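Local coordinates for hypothetical protein CC0527 (Caulobacter vibrioides, PDB 2O0Q), which is of unknown function but belongs to the DUF952 family, whose grouping with the ADP-ribosyl clan hints at a distant relation to ADP-ribosylating enzymes, at residues 5-10 with 56-61; 15-20 with 88-93; 41-46 with 107-112; 60-65 with 92-97; 64-69 with 82-87. All coordinates share one frame; numbering follows the deposited sequence.

Contact 1 (5-10 with 56-61); sequences YKILSR and LVLLAV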
# COMPACT_ATOMS: atom_id res chain seq x y z
N TYR A 5 -4.63 0.06 1.65
CA TYR A 5 -3.72 0.74 0.76
C TYR A 5 -2.29 0.26 0.73
O TYR A 5 -1.73 -0.18 1.74
CB TYR A 5 -3.70 2.23 1.09
CG TYR A 5 -5.06 2.89 1.07
CD1 TYR A 5 -5.95 2.74 2.14
CD2 TYR A 5 -5.47 3.63 -0.03
CE1 TYR A 5 -7.22 3.33 2.11
CE2 TYR A 5 -6.73 4.22 -0.08
CZ TYR A 5 -7.60 4.06 0.99
OH TYR A 5 -8.84 4.65 0.92
N LYS A 6 -1.69 0.38 -0.45
CA LYS A 6 -0.31 0.02 -0.65
C LYS A 6 0.36 1.25 -1.24
O LYS A 6 -0.19 1.91 -2.13
CB LYS A 6 -0.18 -1.15 -1.65
CG LYS A 6 1.26 -1.60 -1.88
CD LYS A 6 1.86 -2.26 -0.64
CE LYS A 6 3.38 -2.30 -0.68
NZ LYS A 6 3.96 -2.94 0.55
N ILE A 7 1.54 1.57 -0.72
CA ILE A 7 2.32 2.69 -1.22
C ILE A 7 3.56 2.06 -1.85
O ILE A 7 4.22 1.23 -1.22
CB ILE A 7 2.75 3.63 -0.07
CG1 ILE A 7 1.50 4.25 0.57
CG2 ILE A 7 3.68 4.72 -0.60
CD1 ILE A 7 1.78 5.08 1.82
N LEU A 8 3.85 2.43 -3.10
CA LEU A 8 5.03 1.90 -3.78
C LEU A 8 5.52 2.87 -4.84
O LEU A 8 4.80 3.79 -5.24
CB LEU A 8 4.72 0.53 -4.42
CG LEU A 8 4.03 0.45 -5.79
CD1 LEU A 8 3.99 -1.00 -6.24
CD2 LEU A 8 2.63 0.99 -5.73
N SER A 9 6.75 2.66 -5.29
CA SER A 9 7.33 3.53 -6.31
C SER A 9 6.67 3.31 -7.66
O SER A 9 6.09 2.25 -7.92
CB SER A 9 8.83 3.26 -6.43
OG SER A 9 9.08 2.01 -7.05
N ARG A 10 6.74 4.32 -8.52
CA ARG A 10 6.17 4.22 -9.86
C ARG A 10 6.86 3.07 -10.60
O ARG A 10 6.21 2.32 -11.34
CB ARG A 10 6.38 5.55 -10.61
CG ARG A 10 6.19 5.49 -12.12
CD ARG A 10 4.86 4.89 -12.53
NE ARG A 10 3.71 5.66 -12.07
CZ ARG A 10 2.45 5.39 -12.40
NH1 ARG A 10 2.19 4.37 -13.20
NH2 ARG A 10 1.46 6.14 -11.93
N LEU A 56 5.79 8.51 -6.12
CA LEU A 56 5.17 7.42 -5.40
C LEU A 56 3.74 7.25 -5.90
O LEU A 56 3.12 8.21 -6.36
CB LEU A 56 5.12 7.69 -3.89
CG LEU A 56 6.43 7.64 -3.11
CD1 LEU A 56 6.17 8.01 -1.65
CD2 LEU A 56 7.04 6.25 -3.21
N VAL A 57 3.23 6.03 -5.82
CA VAL A 57 1.87 5.76 -6.24
C VAL A 57 1.12 5.10 -5.09
O VAL A 57 1.68 4.30 -4.34
CB VAL A 57 1.83 4.86 -7.51
CG1 VAL A 57 2.75 3.69 -7.34
CG2 VAL A 57 0.40 4.40 -7.79
N LEU A 58 -0.15 5.47 -4.95
CA LEU A 58 -1.00 4.92 -3.91
C LEU A 58 -2.01 3.98 -4.56
O LEU A 58 -2.73 4.37 -5.48
CB LEU A 58 -1.74 6.07 -3.20
CG LEU A 58 -2.69 5.81 -2.02
CD1 LEU A 58 -3.90 5.04 -2.49
CD2 LEU A 58 -1.96 5.06 -0.91
N LEU A 59 -2.06 2.74 -4.09
CA LEU A 59 -3.01 1.77 -4.62
C LEU A 59 -4.10 1.54 -3.59
O LEU A 59 -3.81 1.21 -2.43
CB LEU A 59 -2.33 0.42 -4.93
CG LEU A 59 -1.11 0.35 -5.84
CD1 LEU A 59 -0.59 -1.08 -5.86
CD2 LEU A 59 -1.44 0.83 -7.26
N ALA A 60 -5.35 1.72 -4.00
CA ALA A 60 -6.50 1.51 -3.13
C ALA A 60 -7.05 0.13 -3.48
O ALA A 60 -7.34 -0.15 -4.65
CB ALA A 60 -7.55 2.58 -3.38
N VAL A 61 -7.20 -0.71 -2.47
CA VAL A 61 -7.67 -2.08 -2.68
C VAL A 61 -8.85 -2.50 -1.81
O VAL A 61 -8.86 -2.26 -0.60
CB VAL A 61 -6.51 -3.07 -2.44
CG1 VAL A 61 -7.00 -4.49 -2.56
CG2 VAL A 61 -5.38 -2.80 -3.43

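Contact 2 (15-20 with 88-93); sequences AAKAQG and LLVSEV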
# COMPACT_ATOMS: atom_id res chain seq x y z
N ALA A 15 6.41 -2.09 -13.15
CA ALA A 15 6.96 -3.43 -13.21
C ALA A 15 5.87 -4.45 -12.88
O ALA A 15 5.82 -5.54 -13.46
CB ALA A 15 8.11 -3.57 -12.23
N ALA A 16 5.00 -4.09 -11.95
CA ALA A 16 3.92 -4.97 -11.55
C ALA A 16 2.93 -5.14 -12.71
O ALA A 16 2.49 -6.25 -13.01
CB ALA A 16 3.20 -4.40 -10.33
N LYS A 17 2.61 -4.04 -13.37
CA LYS A 17 1.67 -4.09 -14.49
C LYS A 17 2.21 -4.93 -15.65
O LYS A 17 1.44 -5.57 -16.37
CB LYS A 17 1.33 -2.67 -14.96
CG LYS A 17 0.54 -1.87 -13.93
CD LYS A 17 -0.19 -0.70 -14.56
CE LYS A 17 0.76 0.32 -15.15
NZ LYS A 17 0.00 1.43 -15.81
N ALA A 18 3.53 -4.94 -15.82
CA ALA A 18 4.16 -5.70 -16.89
C ALA A 18 4.13 -7.20 -16.59
O ALA A 18 4.34 -8.02 -17.48
CB ALA A 18 5.59 -5.23 -17.08
N GLN A 19 3.87 -7.54 -15.33
CA GLN A 19 3.82 -8.94 -14.92
C GLN A 19 2.40 -9.42 -14.63
O GLN A 19 2.15 -10.62 -14.54
CB GLN A 19 4.70 -9.16 -13.68
CG GLN A 19 6.16 -8.80 -13.89
CD GLN A 19 6.84 -9.68 -14.93
OE1 GLN A 19 7.92 -9.34 -15.44
NE2 GLN A 19 6.22 -10.82 -15.24
N GLY A 20 1.46 -8.48 -14.50
CA GLY A 20 0.09 -8.85 -14.21
C GLY A 20 -0.22 -8.86 -12.72
O GLY A 20 -1.37 -8.98 -12.31
N LEU A 88 -0.34 -9.31 -5.14
CA LEU A 88 -1.56 -8.55 -5.38
C LEU A 88 -1.79 -8.44 -6.88
O LEU A 88 -0.95 -7.93 -7.61
CB LEU A 88 -1.45 -7.15 -4.78
CG LEU A 88 -2.58 -6.16 -5.03
CD1 LEU A 88 -3.83 -6.62 -4.29
CD2 LEU A 88 -2.15 -4.78 -4.55
N LEU A 89 -2.93 -8.94 -7.33
CA LEU A 89 -3.27 -8.88 -8.75
C LEU A 89 -3.47 -7.44 -9.18
O LEU A 89 -4.01 -6.63 -8.43
CB LEU A 89 -4.54 -9.68 -9.01
CG LEU A 89 -4.45 -11.09 -9.62
CD1 LEU A 89 -3.23 -11.83 -9.11
CD2 LEU A 89 -5.73 -11.83 -9.30
N VAL A 90 -3.03 -7.12 -10.39
CA VAL A 90 -3.21 -5.76 -10.90
C VAL A 90 -4.70 -5.48 -10.98
O VAL A 90 -5.14 -4.35 -10.75
CB VAL A 90 -2.56 -5.60 -12.30
CG1 VAL A 90 -2.97 -4.27 -12.92
CG2 VAL A 90 -1.05 -5.66 -12.18
N SER A 91 -5.47 -6.52 -11.29
CA SER A 91 -6.93 -6.40 -11.41
C SER A 91 -7.62 -6.19 -10.06
O SER A 91 -8.80 -5.84 -10.02
CB SER A 91 -7.51 -7.65 -12.08
OG SER A 91 -7.28 -8.81 -11.30
N GLU A 92 -6.91 -6.42 -8.97
CA GLU A 92 -7.50 -6.26 -7.65
C GLU A 92 -7.38 -4.83 -7.12
O GLU A 92 -7.87 -4.52 -6.03
CB GLU A 92 -6.87 -7.26 -6.68
CG GLU A 92 -7.22 -8.70 -7.00
CD GLU A 92 -6.58 -9.71 -6.07
OE1 GLU A 92 -5.35 -9.61 -5.84
OE2 GLU A 92 -7.30 -10.61 -5.57
N VAL A 93 -6.74 -3.97 -7.89
CA VAL A 93 -6.59 -2.57 -7.51
C VAL A 93 -7.82 -1.81 -8.00
O VAL A 93 -8.10 -1.80 -9.20
CB VAL A 93 -5.33 -1.94 -8.13
CG1 VAL A 93 -5.33 -0.45 -7.86
CG2 VAL A 93 -4.08 -2.58 -7.55
O HOH W 1 -4.19 -8.85 -12.77

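Contact 3 (41-46 with 107-112); sequences QAQETA and PQLGDH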
# COMPACT_ATOMS: atom_id res chain seq x y z
N GLN A 41 -4.57 4.25 9.15
CA GLN A 41 -3.15 4.01 9.44
C GLN A 41 -2.24 4.41 8.27
O GLN A 41 -1.03 4.56 8.43
CB GLN A 41 -2.96 2.52 9.76
CG GLN A 41 -4.26 1.82 10.15
CD GLN A 41 -4.18 0.30 10.12
OE1 GLN A 41 -3.65 -0.31 9.18
NE2 GLN A 41 -4.73 -0.32 11.16
N ALA A 42 -2.84 4.59 7.09
CA ALA A 42 -2.10 4.93 5.87
C ALA A 42 -1.18 6.14 5.93
O ALA A 42 -0.03 6.07 5.49
CB ALA A 42 -3.08 5.10 4.71
N GLN A 43 -1.67 7.27 6.45
CA GLN A 43 -0.83 8.46 6.52
C GLN A 43 0.41 8.24 7.39
O GLN A 43 1.50 8.69 7.05
CB GLN A 43 -1.64 9.65 7.04
CG GLN A 43 -0.88 10.97 6.99
CD GLN A 43 -0.43 11.35 5.59
OE1 GLN A 43 0.77 11.38 5.29
NE2 GLN A 43 -1.39 11.65 4.73
N GLU A 44 0.25 7.54 8.51
CA GLU A 44 1.38 7.29 9.39
C GLU A 44 2.39 6.40 8.68
O GLU A 44 3.61 6.59 8.81
CB GLU A 44 0.94 6.63 10.71
CG GLU A 44 2.05 6.66 11.78
CD GLU A 44 1.61 6.12 13.13
OE1 GLU A 44 0.55 6.55 13.64
OE2 GLU A 44 2.34 5.28 13.71
N THR A 45 1.89 5.42 7.92
CA THR A 45 2.77 4.53 7.17
C THR A 45 3.58 5.34 6.16
O THR A 45 4.78 5.13 5.99
CB THR A 45 1.96 3.45 6.42
OG1 THR A 45 1.31 2.60 7.38
CG2 THR A 45 2.86 2.59 5.53
N ALA A 46 2.91 6.28 5.50
CA ALA A 46 3.57 7.12 4.51
C ALA A 46 4.66 7.96 5.17
O ALA A 46 5.78 8.05 4.68
CB ALA A 46 2.54 8.03 3.82
N PRO A 107 4.58 12.16 2.08
CA PRO A 107 3.56 11.97 1.04
C PRO A 107 2.18 12.35 1.59
O PRO A 107 1.80 11.94 2.68
CB PRO A 107 3.66 10.48 0.72
CG PRO A 107 5.11 10.16 1.03
CD PRO A 107 5.31 10.90 2.33
N GLN A 108 1.42 13.13 0.83
CA GLN A 108 0.09 13.54 1.28
C GLN A 108 -0.98 12.54 0.85
O GLN A 108 -1.22 12.35 -0.34
CB GLN A 108 -0.27 14.93 0.72
CG GLN A 108 0.66 16.05 1.16
CD GLN A 108 0.16 17.42 0.72
OE1 GLN A 108 0.02 17.69 -0.47
NE2 GLN A 108 -0.12 18.28 1.69
N LEU A 109 -1.63 11.90 1.82
CA LEU A 109 -2.68 10.93 1.51
C LEU A 109 -4.08 11.45 1.83
O LEU A 109 -5.07 10.87 1.40
CB LEU A 109 -2.47 9.62 2.29
CG LEU A 109 -1.16 8.84 2.14
CD1 LEU A 109 -1.43 7.40 2.55
CD2 LEU A 109 -0.67 8.90 0.72
N GLY A 110 -4.13 12.53 2.60
CA GLY A 110 -5.39 13.12 3.02
C GLY A 110 -6.56 13.11 2.05
O GLY A 110 -7.55 12.43 2.28
N ASP A 111 -6.45 13.88 0.97
CA ASP A 111 -7.54 13.96 0.01
C ASP A 111 -7.89 12.63 -0.66
O ASP A 111 -9.04 12.39 -1.02
CB ASP A 111 -7.24 15.02 -1.05
CG ASP A 111 -7.16 16.41 -0.47
OD1 ASP A 111 -7.81 16.66 0.57
OD2 ASP A 111 -6.46 17.27 -1.04
N HIS A 112 -6.89 11.76 -0.83
CA HIS A 112 -7.15 10.47 -1.44
C HIS A 112 -7.90 9.54 -0.50
O HIS A 112 -8.77 8.80 -0.92
CB HIS A 112 -5.84 9.84 -1.91
CG HIS A 112 -5.19 10.59 -3.03
ND1 HIS A 112 -4.04 11.33 -2.86
CD2 HIS A 112 -5.58 10.79 -4.31
CE1 HIS A 112 -3.75 11.95 -3.99
NE2 HIS A 112 -4.67 11.64 -4.88

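Contact 4 (60-65 with 92-97); sequences AVEAEP and EVTREA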
# COMPACT_ATOMS: atom_id res chain seq x y z
N ALA A 60 -5.35 1.72 -4.00
CA ALA A 60 -6.50 1.51 -3.13
C ALA A 60 -7.05 0.13 -3.48
O ALA A 60 -7.34 -0.15 -4.65
CB ALA A 60 -7.55 2.58 -3.38
N VAL A 61 -7.20 -0.71 -2.47
CA VAL A 61 -7.67 -2.08 -2.68
C VAL A 61 -8.85 -2.50 -1.81
O VAL A 61 -8.86 -2.26 -0.60
CB VAL A 61 -6.51 -3.07 -2.44
CG1 VAL A 61 -7.00 -4.49 -2.56
CG2 VAL A 61 -5.38 -2.80 -3.43
N GLU A 62 -9.84 -3.14 -2.43
CA GLU A 62 -11.00 -3.62 -1.68
C GLU A 62 -10.53 -4.87 -0.95
O GLU A 62 -10.11 -5.84 -1.57
CB GLU A 62 -12.14 -3.97 -2.63
CG GLU A 62 -13.50 -3.83 -1.99
CD GLU A 62 -13.84 -2.37 -1.70
OE1 GLU A 62 -14.60 -2.11 -0.74
OE2 GLU A 62 -13.35 -1.50 -2.44
N ALA A 63 -10.59 -4.85 0.38
CA ALA A 63 -10.12 -5.97 1.19
C ALA A 63 -10.96 -7.25 1.16
O ALA A 63 -10.41 -8.34 1.01
CB ALA A 63 -9.94 -5.52 2.64
N GLU A 64 -12.27 -7.12 1.29
CA GLU A 64 -13.17 -8.27 1.31
C GLU A 64 -12.96 -9.29 0.18
O GLU A 64 -12.81 -10.48 0.44
CB GLU A 64 -14.62 -7.80 1.34
N PRO A 65 -12.94 -8.83 -1.08
CA PRO A 65 -12.75 -9.79 -2.17
C PRO A 65 -11.37 -10.45 -2.25
O PRO A 65 -11.16 -11.34 -3.07
CB PRO A 65 -13.08 -8.96 -3.41
CG PRO A 65 -12.69 -7.58 -3.01
CD PRO A 65 -13.22 -7.48 -1.61
N GLU A 92 -6.91 -6.42 -8.97
CA GLU A 92 -7.50 -6.26 -7.65
C GLU A 92 -7.38 -4.83 -7.12
O GLU A 92 -7.87 -4.52 -6.03
CB GLU A 92 -6.87 -7.26 -6.68
CG GLU A 92 -7.22 -8.70 -7.00
CD GLU A 92 -6.58 -9.71 -6.07
OE1 GLU A 92 -5.35 -9.61 -5.84
OE2 GLU A 92 -7.30 -10.61 -5.57
N VAL A 93 -6.74 -3.97 -7.89
CA VAL A 93 -6.59 -2.57 -7.51
C VAL A 93 -7.82 -1.81 -8.00
O VAL A 93 -8.10 -1.80 -9.20
CB VAL A 93 -5.33 -1.94 -8.13
CG1 VAL A 93 -5.33 -0.45 -7.86
CG2 VAL A 93 -4.08 -2.58 -7.55
N THR A 94 -8.54 -1.17 -7.09
CA THR A 94 -9.74 -0.42 -7.45
C THR A 94 -9.37 0.92 -8.09
O THR A 94 -10.00 1.34 -9.06
CB THR A 94 -10.64 -0.20 -6.23
OG1 THR A 94 -9.98 0.66 -5.28
CG2 THR A 94 -10.95 -1.53 -5.56
N ARG A 95 -8.36 1.58 -7.55
CA ARG A 95 -7.91 2.85 -8.11
C ARG A 95 -6.51 3.22 -7.64
O ARG A 95 -6.07 2.82 -6.56
CB ARG A 95 -8.89 3.99 -7.79
CG ARG A 95 -8.99 4.38 -6.33
CD ARG A 95 -9.66 5.75 -6.18
NE ARG A 95 -10.06 6.03 -4.81
CZ ARG A 95 -11.16 5.54 -4.24
NH1 ARG A 95 -11.97 4.75 -4.93
NH2 ARG A 95 -11.45 5.83 -2.98
N GLU A 96 -5.81 3.99 -8.48
CA GLU A 96 -4.46 4.43 -8.17
C GLU A 96 -4.37 5.94 -8.27
O GLU A 96 -5.24 6.59 -8.84
CB GLU A 96 -3.46 3.80 -9.14
CG GLU A 96 -3.77 4.05 -10.61
CD GLU A 96 -2.66 3.55 -11.52
OE1 GLU A 96 -1.62 4.24 -11.62
OE2 GLU A 96 -2.83 2.47 -12.13
N ALA A 97 -3.30 6.49 -7.71
CA ALA A 97 -3.08 7.92 -7.71
C ALA A 97 -1.62 8.23 -7.47
O ALA A 97 -0.95 7.54 -6.69
CB ALA A 97 -3.93 8.58 -6.63
O HOH W 2 -9.84 -6.07 -4.35
O HOH W 3 -9.94 -10.12 -5.45

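Contact 5 (64-69 with 82-87); sequences EPLGED and PHLYRP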
# COMPACT_ATOMS: atom_id res chain seq x y z
N GLU A 64 -12.27 -7.12 1.29
CA GLU A 64 -13.17 -8.27 1.31
C GLU A 64 -12.96 -9.29 0.18
O GLU A 64 -12.81 -10.48 0.44
CB GLU A 64 -14.62 -7.80 1.34
N PRO A 65 -12.94 -8.83 -1.08
CA PRO A 65 -12.75 -9.79 -2.17
C PRO A 65 -11.37 -10.45 -2.25
O PRO A 65 -11.16 -11.34 -3.07
CB PRO A 65 -13.08 -8.96 -3.41
CG PRO A 65 -12.69 -7.58 -3.01
CD PRO A 65 -13.22 -7.48 -1.61
N LEU A 66 -10.44 -10.04 -1.39
CA LEU A 66 -9.11 -10.63 -1.42
C LEU A 66 -9.09 -12.08 -0.97
O LEU A 66 -8.26 -12.87 -1.43
CB LEU A 66 -8.14 -9.81 -0.56
CG LEU A 66 -7.72 -8.49 -1.22
CD1 LEU A 66 -6.72 -7.76 -0.34
CD2 LEU A 66 -7.10 -8.80 -2.58
N GLY A 67 -10.00 -12.44 -0.07
CA GLY A 67 -10.04 -13.81 0.39
C GLY A 67 -9.26 -14.11 1.66
O GLY A 67 -8.86 -13.20 2.38
N GLU A 68 -9.04 -15.39 1.91
CA GLU A 68 -8.34 -15.85 3.10
C GLU A 68 -6.86 -15.48 3.18
O GLU A 68 -6.30 -15.47 4.28
CB GLU A 68 -8.48 -17.37 3.25
CG GLU A 68 -7.91 -18.17 2.08
CD GLU A 68 -7.97 -19.67 2.32
OE1 GLU A 68 -9.07 -20.18 2.62
OE2 GLU A 68 -6.92 -20.33 2.22
N ASP A 69 -6.23 -15.20 2.05
CA ASP A 69 -4.82 -14.85 2.08
C ASP A 69 -4.56 -13.48 2.69
O ASP A 69 -3.40 -13.10 2.91
CB ASP A 69 -4.20 -14.93 0.68
CG ASP A 69 -4.00 -16.37 0.21
OD1 ASP A 69 -3.50 -17.18 1.01
OD2 ASP A 69 -4.34 -16.68 -0.95
N PRO A 82 -3.49 -4.98 7.61
CA PRO A 82 -3.81 -5.99 6.60
C PRO A 82 -2.53 -6.48 5.93
O PRO A 82 -1.78 -5.68 5.37
CB PRO A 82 -4.73 -5.23 5.63
CG PRO A 82 -4.20 -3.83 5.70
CD PRO A 82 -3.90 -3.63 7.18
N HIS A 83 -2.30 -7.79 6.01
CA HIS A 83 -1.12 -8.43 5.43
C HIS A 83 -1.59 -9.45 4.38
O HIS A 83 -2.32 -10.38 4.71
CB HIS A 83 -0.31 -9.15 6.52
CG HIS A 83 0.29 -8.25 7.55
ND1 HIS A 83 0.47 -6.89 7.35
CD2 HIS A 83 0.84 -8.52 8.76
CE1 HIS A 83 1.11 -6.37 8.39
NE2 HIS A 83 1.34 -7.34 9.25
N LEU A 84 -1.17 -9.27 3.13
CA LEU A 84 -1.57 -10.17 2.05
C LEU A 84 -0.48 -11.20 1.76
O LEU A 84 0.59 -10.87 1.26
CB LEU A 84 -1.89 -9.38 0.78
CG LEU A 84 -2.44 -10.20 -0.40
CD1 LEU A 84 -3.75 -10.87 -0.00
CD2 LEU A 84 -2.64 -9.30 -1.62
N TYR A 85 -0.78 -12.46 2.09
CA TYR A 85 0.17 -13.54 1.90
C TYR A 85 0.13 -14.16 0.51
O TYR A 85 0.02 -15.38 0.36
CB TYR A 85 -0.05 -14.61 2.97
CG TYR A 85 0.41 -14.17 4.35
CD1 TYR A 85 -0.27 -13.18 5.06
CD2 TYR A 85 1.56 -14.71 4.91
CE1 TYR A 85 0.20 -12.74 6.31
CE2 TYR A 85 2.03 -14.28 6.15
CZ TYR A 85 1.35 -13.30 6.84
OH TYR A 85 1.84 -12.90 8.06
N ARG A 86 0.23 -13.30 -0.49
CA ARG A 86 0.24 -13.70 -1.90
C ARG A 86 0.38 -12.42 -2.71
O ARG A 86 0.09 -11.33 -2.22
CB ARG A 86 -1.07 -14.40 -2.28
CG ARG A 86 -2.32 -13.52 -2.26
CD ARG A 86 -3.50 -14.28 -2.89
NE ARG A 86 -4.77 -13.57 -2.83
CZ ARG A 86 -5.09 -12.50 -3.56
NH1 ARG A 86 -4.22 -11.99 -4.42
NH2 ARG A 86 -6.29 -11.95 -3.43
N PRO A 87 0.84 -12.54 -3.96
CA PRO A 87 0.98 -11.31 -4.76
C PRO A 87 -0.37 -10.63 -4.99
O PRO A 87 -1.41 -11.29 -5.01
CB PRO A 87 1.64 -11.81 -6.05
CG PRO A 87 1.26 -13.27 -6.11
CD PRO A 87 1.38 -13.70 -4.68

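Contact 1 (5-10 with 56-61)
K6 and L59 form a hydrogen-bonded pair between strands 3-9 and 56-62. These are neighbouring antiparallel strands of the six-stranded sheet, 56-62 being next to the outer strand 93-98. Four backbone bonds join the segments. K6 N gives to L59 O at 3.0 Å, and L59 N returns a nearly straight bond (175°) to K6 O at 2.8 Å. Two residues on, L8 N gives to V57 O at 3.1 Å, and V57 N to L8 O at 2.8 Å. The pairs Y5 with A60 and I7 with L58 are non-hydrogen-bonded. There the strands also approach through CA-H...O contacts, such as Y5 CA to L59 O at 3.2 Å.

The apolar contacts divide between the two faces. On the face of Y5, I7, L58 and A60, L58 spreads its two methyls. L58 CD1 meets the edge of the Y5 ring, near its plane, at Y5 CD2. L58 CD2 lies 3.8 Å from I7 CG1. L58 CG stands anti to the backbone N (chi1 -178°), which sets this branch point beside Y5 CD2. A60 CB lies obliquely off Y5 CE2, at 3.8 Å. On the other face, L8 runs alongside V57. L8 CD2 also reaches L59 CG, at 3.8 Å. W13 of helix 10-19 packs over L8, V57 and L59.

The polar ends find partners elsewhere. K6 NZ pairs with D28, and R10 with D98 and D14. S9 OG bonds E12 as helix 10-19 begins. The contact is thus apolar between its side chains, with paired backbone amides and carbonyls holding two buried strands together.

Contact 2 (15-20 with 88-93)
The C-terminal turn of helix 10-19 meets the short 3-10 segment 90-92, and G20 and V90 carry the contact. G20 has positive phi (93°), a conformation that glycine adopts easily, and is the first residue to leave the helical conformation. The turn delivers the G20 carbonyl to the other segment.

V90 N gives a hydrogen bond to G20 O at 3.1 Å. The N-H points almost straight at the oxygen (169°), but the donor stands 39° above the carbonyl plane. A water also donates to G20 O, at 2.9 Å, and accepts from S91 N at 3.0 Å. G20 O is therefore gripped by one amide directly and linked through the water to the next.

V90 supplies the apolar part. Its CG2 sits against the G20 carbonyl, 3.3 Å from G20 O, and lies 3.7 Å from A16 O. It also approaches K17 CA, at 3.9 Å. The first torsion keeps V90 CG2 beside the backbone N of V90, and this is why both the methyl and the N-H meet G20 O. W13, one turn earlier on the helix, also touches V90.

Within 88-93, L89 N bonds E92 OE1 at 2.9 Å, on the anti side of the carboxylate. E92 OE2 pairs with R86. The contact lies at the surface, beside the small two-stranded antiparallel sheet of 21-22 and 88-89. It is a helix C-terminus closed by a glycine of positive phi, with the chain passing directly into strand 21-22.

Contact 3 (41-46 with 107-112)
L109 points its side chain at helix 39-49 and lodges between A42 and A46. This is helix-to-loop packing: the chain just before the C-terminal helix 110-114 lies across one side of helix 39-49. A42 and A46 are one helical turn apart, and both direct CB toward the loop.

L109 CG is anti to its carbonyl carbon (chi1 -58°), which sets this branch point 4.1 Å from A46 CB. L109 CD1 meets A42, lying 3.6 Å from A42 CB and 3.5 Å from A42 O. P107 also packs on A46. P107 CB stands 4.1 Å from A46 CB, while P107 CD lies against the carbonyl A46 O at 3.7 Å. The small alanines thus let a leucine and a proline ring come close to the helix backbone.

Q43 leaves the helix beside this apolar patch. Its CG is anti to the backbone N, and the chain bends at chi2 (59°). The side chain crosses L109 obliquely and reaches the backbone of P107 and L109.

Beneath the patch lies strand 3-9, whose I7 touches both A46 and L109. L99 also packs on L109, and L101 on P107. Within helix 39-49 the two alanines are joined by a backbone bond, A46 N to A42 O, at 2.9 Å.

Contact 4 (60-65 with 92-97)
A60 O takes two bonds from T94, one from the backbone and one from the side chain. T94 N gives at 2.9 Å, with the N-H bent to 143°. T94 OG1 donates at 2.8 Å and stands well above the carbonyl plane, 68° out of it. OG1 reaches this place because chi1 (66°) sets it between the T94 backbone N and carbonyl carbon. From the same edge of the strand, A60 N gives to R95 O at 2.9 Å. T94 and R95 thus both face A60, which makes a classic beta bulge.

Side chains pack beside these bonds. R95 CG lies 3.7 Å from A60 CB, and from there the arginine runs extended to NE. T94 CG2 packs near E62 N, and the E62 and T94 side chains cross at about a right angle. V61 turns to the other face, where V61 CG1 lies 3.6 Å from E92 O.

Two waters extend the link where the segments diverge. One donates to both E62 O and E92 O. The other donates to P65 O and, at 2.7 Å, to E92 OE2, on a carboxylate already held by R86 and L89.

The bulge lies on the outermost strand on this side, 93-98, which runs antiparallel to 56-62. Strand 3-9 flanks 56-62 on its other edge, with I4 on V61 and L3 on E62.

Contact 5 (64-69 with 82-87)
D69 O receives the backbone N-H of Y85, with Y85 N at 2.8 Å. The bond is nearly straight (171°), with the donor tilted somewhat from the carbonyl plane. The same oxygen has L84 CA at 3.6 Å in a CA-H...O contact, and L84 CD1 close by. It also lies at the edge of the Y85 ring, in its plane. Y85 is the centre of an inverse gamma turn, and R86 follows it.

R86 makes the second link. R86 NH2 gives to L66 O at 3.0 Å, again almost straight (172°). The oxygen is met on a lone pair, and L66 O lies in the guanidinium plane. Segment 64-69 is the loop between strands 56-62 and 70-74, and 82-87 carries the end of strand 80-84. The two segments lie at the ends of the hairpin formed by 70-74 and 80-84, and the bonds to D69 and L66 fasten the chain entering that hairpin to the chain leaving it.

D69 and R86 side chains cross at about a right angle. D69 OD2 touches R86 CD at 3.2 Å, and its ion pair with R86 NE is long, at 3.7 Å. The carboxylate and guanidinium planes stand 77° apart. The stronger charged partner of R86 is E92, which pairs with R86 NH2. L84 CD1 lies over one face of the guanidinium, offset toward the rim. L66 CD2 approaches R86 NH2 at 3.4 Å, and L66 CD1 meets L84 CD1 at 4.3 Å.

From the N terminus, strand 3-9 pairs with 56-62 in contact 1 and closes a loop that holds helices 10-19, 26-31 and 39-49. Helix 10-19 then crosses this closure, because its end reaches 88-93 in contact 2. Contact 3 crosses both, running from helix 39-49 to the chain before helix 110-114. Contacts 4 and 5 fall within its span. Contact 4 starts where contact 1 ends and adds strand 93-98 to the sheet. Contact 5 closes the base of the hairpin 70-74/80-84, within the span of contact 2. E92 and R86 are the link shared by contacts 2, 4 and 5. Contacts 2 and 3 lie on opposite sides of the chain's centre.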